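Local coordinates for membrane lipoprotein family protein (Aeropyrum pernix, PDB 4PEV) that binds adenosine and probably delivers nucleosides to an ABC transporter for uptake into the cell, at residues D113-E127 with Q136-Y149. Residues are numbered along the deposited sequence; the frame is centred on the assembly and turned at random.
Sequences DLIVLVGFLWQEPLE and QKYALIDAATRERY. With ADN (adenosine), chain F.
Leu126 lays its CD1 methyl over one face of the Tyr138 ring, 3.8 Å from the ring centroid and 17° off the normal, a CH-pi contact. Its other methyl, CD2, meets Leu140 CD2 at 3.8 Å, the two side chains sliding past each other in opposite directions. Leu140 CG lies anti to its own backbone N (chi1 -175°), which swings the branch back across the interface, with CD1 against Leu117 CB and Trp122 CB. On the other sheet face, Val116 CG1 touches Ile141 CG1.

Between these two layers, strands 114-118 and 137-141 run parallel, Val116 paired with Ala139, with hydrogen bonds alternating from Ile115 N to Lys137 O through to Gly119 N and Ile141 O. The bond from Leu117 N to Ala139 O, 2.7 Å, is nearly collinear with the carbonyl. Lys137 O is gripped twice, Ile115 N and Gln136 NE2 arriving from opposite faces of its plane. Helix 123-132 links the two strands, so this is a beta-alpha-beta crossover within the parallel sheet of one lobe of a periplasmic-binding-protein fold.

At the binding-cleft end, Asp142 OD2 accepts a 2.8 Å hydrogen bond from adenosine O2' and another from a water that in turn accepts from Phe120 N; OD1 forms a salt bridge with Lys299. The water thus ties the first turn after strand 114-118 to the ligand-binding carboxylate.

Farther out, Glu127 OE1 takes Arg146 N at 2.9 Å on its anti side, 25° out of the carboxylate plane, and receives a weak bond from Gln123 NE2. With an alanine in place of Glu127 the carboxylate is gone, and Arg146 N would probably lose this acceptor, the loop after strand 137-141 being held less firmly to the helix. Just beyond, Tyr149 OH donates to Glu147 OE1; Arg146 and Glu147 are both poorly ordered, which makes this outer end less certain.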
# COMPACT_ATOMS: atom_id res chain seq x y z
N ASP C 113 17.45 -2.39 21.29
CA ASP C 113 16.40 -3.01 22.07
C ASP C 113 15.37 -3.66 21.14
O ASP C 113 14.83 -4.72 21.45
CB ASP C 113 15.77 -1.98 23.00
CG ASP C 113 16.81 -1.33 23.92
OD1 ASP C 113 17.17 -1.91 24.97
OD2 ASP C 113 17.29 -0.23 23.58
N LEU C 114 15.14 -3.03 19.99
CA LEU C 114 14.23 -3.55 18.97
C LEU C 114 14.87 -3.36 17.59
O LEU C 114 15.50 -2.33 17.30
CB LEU C 114 12.88 -2.82 19.02
CG LEU C 114 11.74 -3.25 18.09
CD1 LEU C 114 11.24 -4.65 18.40
CD2 LEU C 114 10.60 -2.26 18.17
N ILE C 115 14.72 -4.38 16.74
CA ILE C 115 15.08 -4.25 15.35
C ILE C 115 13.77 -4.32 14.57
O ILE C 115 13.03 -5.30 14.68
CB ILE C 115 16.08 -5.34 14.91
CG1 ILE C 115 17.40 -5.16 15.67
CG2 ILE C 115 16.34 -5.26 13.40
CD1 ILE C 115 18.43 -6.23 15.38
N VAL C 116 13.49 -3.26 13.81
CA VAL C 116 12.27 -3.16 13.03
C VAL C 116 12.59 -3.47 11.58
O VAL C 116 13.45 -2.83 10.97
CB VAL C 116 11.65 -1.77 13.13
CG1 VAL C 116 10.42 -1.67 12.23
CG2 VAL C 116 11.27 -1.47 14.57
N LEU C 117 11.88 -4.44 11.01
CA LEU C 117 12.19 -4.93 9.68
C LEU C 117 11.06 -4.60 8.72
O LEU C 117 9.96 -5.16 8.80
CB LEU C 117 12.46 -6.44 9.74
CG LEU C 117 13.63 -6.83 10.65
CD1 LEU C 117 13.66 -8.33 10.85
CD2 LEU C 117 14.96 -6.33 10.10
N VAL C 118 11.35 -3.68 7.80
CA VAL C 118 10.31 -3.07 6.95
C VAL C 118 10.27 -3.73 5.57
O VAL C 118 10.95 -3.29 4.64
CB VAL C 118 10.52 -1.54 6.81
CG1 VAL C 118 9.49 -0.91 5.88
CG2 VAL C 118 10.46 -0.87 8.17
N GLY C 119 9.44 -4.76 5.45
CA GLY C 119 9.16 -5.35 4.16
C GLY C 119 9.20 -6.86 4.20
O GLY C 119 9.95 -7.47 4.96
N PHE C 120 8.37 -7.45 3.35
CA PHE C 120 8.30 -8.89 3.20
C PHE C 120 9.64 -9.58 2.98
O PHE C 120 9.84 -10.67 3.50
CB PHE C 120 7.36 -9.24 2.04
CG PHE C 120 7.38 -10.68 1.66
CD1 PHE C 120 6.71 -11.62 2.44
CD2 PHE C 120 8.13 -11.11 0.57
CE1 PHE C 120 6.76 -12.97 2.12
CE2 PHE C 120 8.19 -12.45 0.25
CZ PHE C 120 7.50 -13.37 1.02
N LEU C 121 10.55 -8.98 2.21
CA LEU C 121 11.80 -9.67 1.85
C LEU C 121 12.69 -10.03 3.03
O LEU C 121 13.62 -10.85 2.89
CB LEU C 121 12.62 -8.87 0.84
CG LEU C 121 12.00 -8.48 -0.50
CD1 LEU C 121 13.06 -7.79 -1.36
CD2 LEU C 121 11.42 -9.68 -1.24
N TRP C 122 12.42 -9.44 4.19
CA TRP C 122 13.09 -9.77 5.45
C TRP C 122 12.64 -11.08 6.10
O TRP C 122 13.25 -11.55 7.05
CB TRP C 122 12.86 -8.64 6.46
CG TRP C 122 13.70 -7.44 6.22
CD1 TRP C 122 13.27 -6.19 5.90
CD2 TRP C 122 15.13 -7.37 6.28
NE1 TRP C 122 14.34 -5.35 5.75
CE2 TRP C 122 15.50 -6.05 5.98
CE3 TRP C 122 16.13 -8.31 6.56
CZ2 TRP C 122 16.82 -5.63 5.96
CZ3 TRP C 122 17.45 -7.90 6.55
CH2 TRP C 122 17.79 -6.57 6.24
N GLN C 123 11.57 -11.67 5.59
CA GLN C 123 10.97 -12.84 6.21
C GLN C 123 11.88 -14.06 6.14
O GLN C 123 12.01 -14.77 7.11
CB GLN C 123 9.66 -13.18 5.52
CG GLN C 123 8.78 -14.07 6.35
CD GLN C 123 7.68 -14.66 5.51
OE1 GLN C 123 6.66 -14.02 5.24
NE2 GLN C 123 7.89 -15.88 5.08
N GLU C 124 12.47 -14.30 4.99
CA GLU C 124 13.42 -15.39 4.81
C GLU C 124 14.63 -15.24 5.74
O GLU C 124 14.88 -16.13 6.55
CB GLU C 124 13.87 -15.47 3.35
CG GLU C 124 13.27 -16.59 2.54
CD GLU C 124 14.34 -17.54 2.03
OE1 GLU C 124 14.30 -17.88 0.82
OE2 GLU C 124 15.23 -17.92 2.84
N PRO C 125 15.38 -14.11 5.65
CA PRO C 125 16.53 -13.97 6.52
C PRO C 125 16.22 -14.00 8.01
O PRO C 125 17.04 -14.47 8.79
CB PRO C 125 17.08 -12.59 6.14
CG PRO C 125 16.65 -12.40 4.74
CD PRO C 125 15.28 -12.97 4.72
N LEU C 126 15.06 -13.48 8.40
CA LEU C 126 14.67 -13.45 9.82
C LEU C 126 14.37 -14.84 10.38
O LEU C 126 14.74 -15.14 11.51
CB LEU C 126 13.46 -12.54 10.02
CG LEU C 126 12.98 -12.41 11.46
CD1 LEU C 126 13.99 -11.66 12.31
CD2 LEU C 126 11.65 -11.69 11.49
N GLU C 127 13.67 -15.66 9.60
CA GLU C 127 13.36 -17.05 9.97
C GLU C 127 14.63 -17.79 10.41
O GLU C 127 14.59 -18.62 11.30
CB GLU C 127 12.67 -17.79 8.79
CG GLU C 127 11.16 -17.52 8.66
CD GLU C 127 10.53 -17.97 7.33
OE1 GLU C 127 9.30 -17.80 7.19
OE2 GLU C 127 11.23 -18.49 6.41
N GLN C 136 17.11 -11.01 21.47
CA GLN C 136 16.94 -9.85 20.59
C GLN C 136 15.50 -9.82 20.14
O GLN C 136 15.03 -10.80 19.56
CB GLN C 136 17.85 -9.98 19.35
CG GLN C 136 17.73 -8.85 18.34
CD GLN C 136 18.00 -7.51 18.97
OE1 GLN C 136 19.07 -7.29 19.51
NE2 GLN C 136 17.02 -6.61 18.92
N LYS C 137 14.82 -8.69 20.37
CA LYS C 137 13.44 -8.49 19.90
C LYS C 137 13.40 -7.90 18.50
O LYS C 137 14.18 -7.01 18.18
CB LYS C 137 12.68 -7.54 20.81
CG LYS C 137 12.92 -7.77 22.28
CD LYS C 137 11.77 -7.23 23.11
CE LYS C 137 12.20 -6.93 24.54
NZ LYS C 137 13.15 -5.78 24.58
N TYR C 138 12.46 -8.40 17.70
CA TYR C 138 12.28 -8.01 16.30
C TYR C 138 10.83 -7.65 16.03
O TYR C 138 9.94 -8.31 16.53
CB TYR C 138 12.62 -9.16 15.38
CG TYR C 138 14.03 -9.69 15.50
CD1 TYR C 138 15.07 -9.11 14.80
CD2 TYR C 138 14.32 -10.79 16.29
CE1 TYR C 138 16.35 -9.59 14.90
CE2 TYR C 138 15.59 -11.30 16.39
CZ TYR C 138 16.60 -10.69 15.69
OH TYR C 138 17.88 -11.18 15.79
N ALA C 139 10.59 -6.62 15.21
CA ALA C 139 9.27 -6.41 14.62
C ALA C 139 9.38 -6.54 13.10
O ALA C 139 10.17 -5.86 12.47
CB ALA C 139 8.69 -5.07 15.01
N LEU C 140 8.61 -7.46 12.53
CA LEU C 140 8.55 -7.64 11.09
C LEU C 140 7.32 -6.91 10.60
O LEU C 140 6.23 -7.15 11.11
CB LEU C 140 8.46 -9.12 10.75
CG LEU C 140 8.52 -9.53 9.28
CD1 LEU C 140 9.63 -8.81 8.50
CD2 LEU C 140 8.69 -11.04 9.15
N ILE C 141 7.49 -6.00 9.65
CA ILE C 141 6.36 -5.22 9.13
C ILE C 141 5.99 -5.69 7.72
O ILE C 141 6.88 -5.90 6.88
CB ILE C 141 6.65 -3.71 9.08
CG1 ILE C 141 7.27 -3.20 10.39
CG2 ILE C 141 5.39 -2.93 8.74
CD1 ILE C 141 6.48 -3.51 11.65
N ASP C 142 4.68 -5.86 7.49
CA ASP C 142 4.11 -6.29 6.21
C ASP C 142 4.37 -7.77 5.91
O ASP C 142 4.24 -8.21 4.77
CB ASP C 142 4.64 -5.40 5.07
CG ASP C 142 3.66 -5.28 3.90
OD1 ASP C 142 2.46 -5.04 4.16
OD2 ASP C 142 4.09 -5.39 2.72
N ALA C 143 4.72 -8.53 6.94
CA ALA C 143 4.98 -9.96 6.77
C ALA C 143 4.93 -10.67 8.10
O ALA C 143 5.05 -10.04 9.15
CB ALA C 143 6.32 -10.22 6.10
N ALA C 144 4.73 -11.98 8.03
CA ALA C 144 4.76 -12.84 9.19
C ALA C 144 5.59 -14.07 8.91
O ALA C 144 5.60 -14.62 7.80
CB ALA C 144 3.37 -13.23 9.61
N THR C 145 6.27 -14.50 9.96
CA THR C 145 7.27 -15.53 9.87
C THR C 145 6.55 -16.90 9.78
O THR C 145 5.40 -17.02 10.20
CB THR C 145 8.27 -15.35 11.04
OG1 THR C 145 9.48 -16.04 10.75
CG2 THR C 145 7.68 -15.78 12.39
N ARG C 146 7.17 -17.90 9.17
CA ARG C 146 6.51 -19.20 8.97
C ARG C 146 6.25 -19.91 10.30
O ARG C 146 5.17 -20.44 10.52
CB ARG C 146 7.33 -20.10 8.06
CG ARG C 146 6.58 -21.33 7.54
CD ARG C 146 7.16 -21.85 6.22
NE ARG C 146 7.30 -20.78 5.22
CZ ARG C 146 7.69 -20.96 3.96
NH1 ARG C 146 7.96 -22.17 3.49
NH2 ARG C 146 7.78 -19.91 3.15
N GLU C 147 7.24 -19.89 11.18
CA GLU C 147 7.17 -20.50 12.52
C GLU C 147 6.71 -19.41 13.47
O GLU C 147 6.41 -18.32 13.03
CB GLU C 147 8.55 -21.05 12.95
CG GLU C 147 9.29 -21.90 11.90
CD GLU C 147 9.99 -21.09 10.79
OE1 GLU C 147 10.33 -19.90 11.01
OE2 GLU C 147 10.20 -21.64 9.68
N ARG C 148 6.64 -19.68 14.77
CA ARG C 148 6.30 -18.62 15.73
C ARG C 148 7.32 -18.57 16.86
O ARG C 148 7.52 -19.55 17.56
CB ARG C 148 4.90 -18.82 16.30
CG ARG C 148 4.40 -17.61 17.08
CD ARG C 148 3.08 -17.89 17.76
NE ARG C 148 2.77 -16.86 18.75
CZ ARG C 148 1.76 -16.91 19.63
NH1 ARG C 148 0.93 -17.95 19.66
NH2 ARG C 148 1.58 -15.91 20.48
N TYR C 149 7.97 -17.41 17.02
CA TYR C 149 9.04 -17.21 18.02
C TYR C 149 8.58 -16.21 19.04
O TYR C 149 7.81 -15.31 18.71
CB TYR C 149 10.28 -16.62 17.36
CG TYR C 149 10.75 -17.37 16.16
CD1 TYR C 149 11.70 -18.38 16.28
CD2 TYR C 149 10.25 -17.08 14.89
CE1 TYR C 149 12.15 -19.09 15.18
CE2 TYR C 149 10.69 -17.78 13.78
CZ TYR C 149 11.64 -18.79 13.92
OH TYR C 149 12.09 -19.49 12.82
O5' ADN F . 3.51 0.42 -2.65
C5' ADN F . 2.60 -0.69 -2.67
C4' ADN F . 2.97 -1.86 -1.75
O4' ADN F . 4.18 -2.50 -2.16
C3' ADN F . 3.20 -1.55 -0.27
O3' ADN F . 1.97 -1.42 0.45
C2' ADN F . 4.05 -2.73 0.18
O2' ADN F . 3.28 -3.90 0.49
C1' ADN F . 4.90 -3.00 -1.04
N9 ADN F . 6.19 -2.29 -0.96
C8 ADN F . 6.43 -0.99 -1.24
N7 ADN F . 7.75 -0.68 -1.07
C5 ADN F . 8.36 -1.82 -0.68
C6 ADN F . 9.73 -2.23 -0.31
N6 ADN F . 10.73 -1.33 -0.34
N1 ADN F . 9.94 -3.52 0.06
C2 ADN F . 8.94 -4.43 0.10
N3 ADN F . 7.68 -4.13 -0.21
C4 ADN F . 7.33 -2.87 -0.60
O HOH W 1 6.52 -5.81 1.59